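Local structure of leukotriene A-4 hydrolase (Saccharomyces cerevisiae, 2XQ0) at residues A[563-566]-A[567-571]; A[475-478]-A[479-482]; A[554-557]-A[558-561]. The protein is a zinc aminopeptidase of the M1 family that preferentially cleaves di- and tripeptides and has low epoxide hydrolase activity in vitro. All coordinates share one frame; numbering follows the deposited sequence.

Contact 1. Residues A[563-566]-A[567-571]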
# COMPACT_ATOMS: atom_id res chain seq x y z
N MET A 563 -20.31 -9.90 3.01
CA MET A 563 -21.35 -10.86 3.40
C MET A 563 -21.33 -11.06 4.90
O MET A 563 -22.36 -11.01 5.55
CB MET A 563 -21.14 -12.22 2.72
CG MET A 563 -22.00 -13.33 3.32
SD MET A 563 -21.48 -15.00 2.90
CE MET A 563 -19.88 -15.08 3.69
N PHE A 564 -20.15 -11.28 5.46
CA PHE A 564 -20.04 -11.42 6.91
C PHE A 564 -20.53 -10.16 7.63
O PHE A 564 -21.29 -10.25 8.60
CB PHE A 564 -18.62 -11.77 7.31
CG PHE A 564 -18.32 -13.24 7.24
CD1 PHE A 564 -19.05 -14.14 8.00
CD2 PHE A 564 -17.31 -13.72 6.44
CE1 PHE A 564 -18.77 -15.49 7.95
CE2 PHE A 564 -17.02 -15.08 6.39
CZ PHE A 564 -17.76 -15.96 7.14
N LYS A 565 -20.13 -9.00 7.12
CA LYS A 565 -20.51 -7.73 7.74
C LYS A 565 -22.02 -7.50 7.66
O LYS A 565 -22.65 -7.08 8.64
CB LYS A 565 -19.75 -6.57 7.09
CG LYS A 565 -20.01 -5.22 7.73
CD LYS A 565 -19.38 -4.12 6.90
CE LYS A 565 -19.50 -2.77 7.58
NZ LYS A 565 -19.01 -1.66 6.72
N PHE A 566 -22.63 -7.78 6.51
CA PHE A 566 -24.08 -7.68 6.44
C PHE A 566 -24.72 -8.60 7.47
O PHE A 566 -25.69 -8.24 8.13
CB PHE A 566 -24.63 -8.02 5.07
CG PHE A 566 -26.13 -8.07 5.03
CD1 PHE A 566 -26.88 -6.90 5.06
CD2 PHE A 566 -26.80 -9.29 4.98
CE1 PHE A 566 -28.27 -6.94 5.01
CE2 PHE A 566 -28.19 -9.34 4.93
CZ PHE A 566 -28.93 -8.16 4.95
N GLN A 567 -24.16 -9.81 7.59
CA GLN A 567 -24.67 -10.79 8.53
C GLN A 567 -24.60 -10.25 9.95
O GLN A 567 -25.51 -10.49 10.76
CB GLN A 567 -23.90 -12.11 8.41
CG GLN A 567 -24.34 -12.97 7.24
CD GLN A 567 -23.49 -14.21 7.07
OE1 GLN A 567 -22.58 -14.47 7.86
NE2 GLN A 567 -23.78 -14.99 6.03
N ILE A 568 -23.54 -9.50 10.25
CA ILE A 568 -23.36 -8.93 11.58
C ILE A 568 -24.32 -7.76 11.82
O ILE A 568 -24.98 -7.69 12.86
CB ILE A 568 -21.91 -8.44 11.81
CG1 ILE A 568 -20.93 -9.62 11.73
CG2 ILE A 568 -21.78 -7.73 13.14
CD1 ILE A 568 -21.30 -10.78 12.63
N PHE A 569 -24.39 -6.86 10.85
CA PHE A 569 -25.31 -5.72 10.90
C PHE A 569 -26.76 -6.19 11.07
O PHE A 569 -27.60 -5.48 11.62
CB PHE A 569 -25.17 -4.87 9.64
CG PHE A 569 -24.27 -3.67 9.82
CD1 PHE A 569 -22.88 -3.83 9.85
CD2 PHE A 569 -24.80 -2.40 9.95
CE1 PHE A 569 -22.06 -2.73 10.02
CE2 PHE A 569 -23.97 -1.30 10.12
CZ PHE A 569 -22.60 -1.46 10.16
N ALA A 570 -27.03 -7.41 10.59
CA ALA A 570 -28.33 -8.04 10.72
C ALA A 570 -28.38 -8.96 11.95
O ALA A 570 -29.41 -9.58 12.23
CB ALA A 570 -28.68 -8.82 9.45
N LYS A 571 -27.27 -9.04 12.66
CA LYS A 571 -27.21 -9.85 13.87
C LYS A 571 -27.82 -11.25 13.68
O LYS A 571 -28.62 -11.70 14.50
CB LYS A 571 -27.89 -9.13 15.04
CG LYS A 571 -27.23 -7.81 15.43
CD LYS A 571 -27.93 -7.16 16.61
CE LYS A 571 -27.18 -5.93 17.09
NZ LYS A 571 -27.02 -4.94 16.00
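Gln567 and Met563, one helical turn apart, lie alongside each other and point the same way, NE2 of Gln567 coming 3.6 Å from CG of Met563. The first torsion, chi1 -79°, sets Gln567 CG beside its own backbone N, and the extended chain then carries the amide back along the helix to the Phe564 ring, where OE1 lies 3.5 Å from CD1. Amide and ring planes stand almost perpendicular, at 88°. OE1 is buried without a polar partner in the model. With an alanine here, the whole amide is removed, which would probably leave Met563 CG and Phe564 CD1 facing a gap in a buried part of the helix. Lys565 and Phe569 likewise run side by side: the fully extended lysine brings CE to 3.5 Å from Phe569 CE1. Phe566 contributes its carbonyl, accepting from Ala570 N at 2.9 Å, while its ring meets Trp533 edge-to-face, and the side chain touches helix 537-546. The last turn closes with Lys571 N donating to Ile568 O at 2.7 Å. Positive phi at Lys571 (46°), with two bonds back into that turn, identifies the Schellman motif that ends helix 557-569.

Contact 2. Residues A[475-478]-A[479-482]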
# COMPACT_ATOMS: atom_id res chain seq x y z
N TYR A 475 -27.35 1.00 -6.30
CA TYR A 475 -28.10 1.87 -5.40
C TYR A 475 -29.60 1.58 -5.45
O TYR A 475 -30.25 1.51 -4.41
CB TYR A 475 -27.82 3.34 -5.74
CG TYR A 475 -26.42 3.78 -5.39
CD1 TYR A 475 -25.81 3.37 -4.22
CD2 TYR A 475 -25.70 4.63 -6.23
CE1 TYR A 475 -24.52 3.78 -3.89
CE2 TYR A 475 -24.42 5.05 -5.91
CZ TYR A 475 -23.83 4.62 -4.75
OH TYR A 475 -22.55 5.04 -4.43
N GLN A 476 -30.15 1.42 -6.64
CA GLN A 476 -31.57 1.08 -6.75
C GLN A 476 -31.96 -0.18 -5.98
O GLN A 476 -32.95 -0.18 -5.26
CB GLN A 476 -32.00 0.97 -8.21
CG GLN A 476 -31.96 2.29 -8.94
CD GLN A 476 -32.30 2.14 -10.40
OE1 GLN A 476 -33.07 1.25 -10.78
NE2 GLN A 476 -31.73 3.01 -11.23
N LEU A 477 -31.18 -1.24 -6.13
CA LEU A 477 -31.50 -2.50 -5.46
C LEU A 477 -31.42 -2.36 -3.95
O LEU A 477 -32.33 -2.80 -3.24
CB LEU A 477 -30.58 -3.63 -5.92
CG LEU A 477 -30.94 -5.02 -5.40
CD1 LEU A 477 -32.33 -5.43 -5.92
CD2 LEU A 477 -29.89 -6.03 -5.82
N ALA A 478 -30.33 -1.77 -3.44
CA ALA A 478 -30.21 -1.60 -1.99
C ALA A 478 -31.40 -0.82 -1.45
O ALA A 478 -31.99 -1.20 -0.44
CB ALA A 478 -28.89 -0.91 -1.62
N ASP A 479 -31.77 0.26 -2.12
CA ASP A 479 -32.97 1.00 -1.76
C ASP A 479 -34.20 0.07 -1.74
O ASP A 479 -34.97 0.05 -0.77
CB ASP A 479 -33.19 2.18 -2.72
CG ASP A 479 -32.05 3.20 -2.65
OD1 ASP A 479 -31.26 3.14 -1.69
OD2 ASP A 479 -31.96 4.06 -3.55
N LYS A 480 -34.37 -0.71 -2.80
CA LYS A 480 -35.51 -1.62 -2.93
C LYS A 480 -35.55 -2.64 -1.79
O LYS A 480 -36.62 -2.92 -1.23
CB LYS A 480 -35.46 -2.35 -4.28
CG LYS A 480 -36.69 -3.19 -4.58
CD LYS A 480 -36.49 -4.03 -5.86
CE LYS A 480 -37.67 -4.97 -6.11
NZ LYS A 480 -37.44 -5.92 -7.24
N TRP A 481 -34.40 -3.21 -1.44
CA TRP A 481 -34.30 -4.12 -0.31
C TRP A 481 -34.67 -3.44 0.99
O TRP A 481 -35.38 -4.02 1.81
CB TRP A 481 -32.90 -4.74 -0.19
CG TRP A 481 -32.82 -6.05 -0.90
CD1 TRP A 481 -32.33 -6.29 -2.16
CD2 TRP A 481 -33.30 -7.31 -0.41
NE1 TRP A 481 -32.45 -7.62 -2.47
CE2 TRP A 481 -33.05 -8.27 -1.42
CE3 TRP A 481 -33.93 -7.71 0.77
CZ2 TRP A 481 -33.40 -9.61 -1.26
CZ3 TRP A 481 -34.26 -9.04 0.92
CH2 TRP A 481 -34.00 -9.97 -0.09
N VAL A 482 -34.18 -2.22 1.20
CA VAL A 482 -34.49 -1.51 2.43
C VAL A 482 -35.99 -1.30 2.57
O VAL A 482 -36.55 -1.44 3.66
CB VAL A 482 -33.75 -0.15 2.53
CG1 VAL A 482 -34.24 0.63 3.73
CG2 VAL A 482 -32.25 -0.38 2.64
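The carbonyl O of Leu477 accepts from Trp481 N at 2.8 Å, the shortest of the four backbone bonds here and nearly straight, with an N-H...O angle of 166°. The same oxygen lies at the edge of the indole, close to its plane and 3.7 Å from Trp481 CD1. The two side chains run side by side in the same direction. Leu477 CG, anti to the backbone N (chi1 -173°), is directed along the helix and meets the indole edge in plane, 3.7 Å from Trp481 CD1. The indole NE1 is engaged by Tyr547 OH, and its ring stacks on Phe498, which together are likely to fix its rotation. Two residues earlier along the helix, Asp479 N donates to Tyr475 O at 3.0 Å, yet the carboxylate folds over that same carbonyl: OD2 is 3.2 Å and OD1 3.3 Å from Tyr475 O. These are acceptor-acceptor approaches and probably unfavourable, but OD1 accepts from His523 N, which is likely to offset the cost, and the His523 ring stacks on Tyr475. Helix 469-484 packs by this surface on helix 508-519, where Leu477 touches Phe514, Tyr475 and Ala478 reach Thr517, and Trp481 meets Leu518, while Lys480 NZ ties the helix to Glu497 O at the end of helix 491-497.

Contact 3. Residues A[554-557]-A[558-561]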
# COMPACT_ATOMS: atom_id res chain seq x y z
N SER A 554 -19.38 -17.09 -2.91
CA SER A 554 -18.26 -16.38 -3.53
C SER A 554 -16.91 -16.76 -2.95
O SER A 554 -16.76 -16.87 -1.73
CB SER A 554 -18.46 -14.87 -3.40
OG SER A 554 -17.34 -14.16 -3.91
N GLN A 555 -15.91 -16.94 -3.82
CA GLN A 555 -14.54 -17.16 -3.38
C GLN A 555 -13.73 -15.86 -3.35
O GLN A 555 -12.51 -15.89 -3.23
CB GLN A 555 -13.84 -18.17 -4.28
CG GLN A 555 -14.69 -19.37 -4.64
CD GLN A 555 -13.85 -20.53 -5.11
OE1 GLN A 555 -14.11 -21.11 -6.16
NE2 GLN A 555 -12.83 -20.86 -4.33
N ASN A 556 -14.42 -14.73 -3.47
CA ASN A 556 -13.79 -13.41 -3.41
C ASN A 556 -13.80 -12.89 -1.99
O ASN A 556 -14.86 -12.60 -1.45
CB ASN A 556 -14.50 -12.43 -4.34
CG ASN A 556 -13.78 -11.08 -4.46
OD1 ASN A 556 -13.26 -10.55 -3.49
ND2 ASN A 556 -13.77 -10.52 -5.66
N ALA A 557 -12.63 -12.77 -1.37
CA ALA A 557 -12.52 -12.35 0.02
C ALA A 557 -13.16 -11.00 0.27
O ALA A 557 -13.57 -10.70 1.39
CB ALA A 557 -11.06 -12.32 0.45
N GLU A 558 -13.22 -10.17 -0.76
CA GLU A 558 -13.82 -8.84 -0.64
C GLU A 558 -15.33 -8.93 -0.46
O GLU A 558 -15.91 -8.19 0.34
CB GLU A 558 -13.54 -7.99 -1.89
CG GLU A 558 -12.11 -7.58 -2.07
CD GLU A 558 -11.80 -6.29 -1.34
OE1 GLU A 558 -12.73 -5.73 -0.72
OE2 GLU A 558 -10.64 -5.83 -1.41
N VAL A 559 -15.96 -9.80 -1.24
CA VAL A 559 -17.40 -10.00 -1.14
C VAL A 559 -17.73 -10.82 0.10
O VAL A 559 -18.68 -10.52 0.82
CB VAL A 559 -17.96 -10.76 -2.35
CG1 VAL A 559 -19.41 -11.16 -2.08
CG2 VAL A 559 -17.85 -9.91 -3.64
N VAL A 560 -16.95 -11.87 0.34
CA VAL A 560 -17.13 -12.69 1.52
C VAL A 560 -17.10 -11.84 2.78
O VAL A 560 -17.91 -12.03 3.68
CB VAL A 560 -16.07 -13.81 1.60
CG1 VAL A 560 -16.02 -14.40 2.99
CG2 VAL A 560 -16.35 -14.88 0.55
N PHE A 561 -16.19 -10.87 2.83
CA PHE A 561 -16.08 -10.00 4.00
C PHE A 561 -17.35 -9.20 4.19
O PHE A 561 -17.87 -9.12 5.30
CB PHE A 561 -14.90 -9.04 3.90
CG PHE A 561 -14.91 -7.99 4.98
CD1 PHE A 561 -14.31 -8.24 6.20
CD2 PHE A 561 -15.54 -6.77 4.78
CE1 PHE A 561 -14.33 -7.29 7.21
CE2 PHE A 561 -15.56 -5.82 5.78
CZ PHE A 561 -14.95 -6.08 7.00
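An N-cap opens helix 557-569: Asn556 turns its side chain onto the first turn, and OD1 accepts from Glu558 N at 2.8 Å. The donor lies in the plane of the amide carbonyl, and the bond is moderately bent, with an N-H...O angle of 142°. This reach follows from a CG anti to the backbone N (chi1 -173°), which brings OD1 forward until it is also 3.0 Å from Glu558 CB. The main-chain O of Asn556 serves the same turn, taking a nearly linear bond from Val560 N at 2.8 Å and a weak one from Val559 N. Two oxygens of one residue thus take two sound bonds and one weak one from the amides of the first turn. Ahead of the cap, Ser554 OG accepts from Asn556 N at 3.0 Å, an ST turn, which probably steadies the backbone leading into the cap, and the hydroxyl lies 3.8 Å from Val559 CB. Val560 CG2 packs against Ser554 O at 3.1 Å. Glu558 bends sharply at chi2 (-87°), leading its carboxylate away from the cap to a salt bridge between OE2 and Lys590 NZ. That side chain stays about 8 Å from the bound bestatin and does not touch it. Asn556 ND2 donates to Asn295 OD1, in the loop just before helix 297-311, which bears two of the three protein ligands of the zinc ion, His301 and His305. The geometry is that of an asparagine N-cap, placed where the C-terminal helical region meets the catalytic M1 domain.

In the fold
Contacts 3 and 1 follow one another along helix 557-569, marking its start and its end, with centres 13 Å apart. Contact 2 belongs to helix 469-484, its centre 17 Å from that of contact 1, and the two do not touch. Contact 1 is the most buried, mostly aromatic and aliphatic side chains among surrounding helices. Contacts 2 and 3 are partly buried and use more side-chain polar bonds, contact 2 with side chains tied to neighbouring loops and to the end of helix 491-497, contact 3 with a cap that spends its side chain and carbonyl on the helix start. Contact 3 alone approaches the inhibitor site; the other two lie away from the annotated sites.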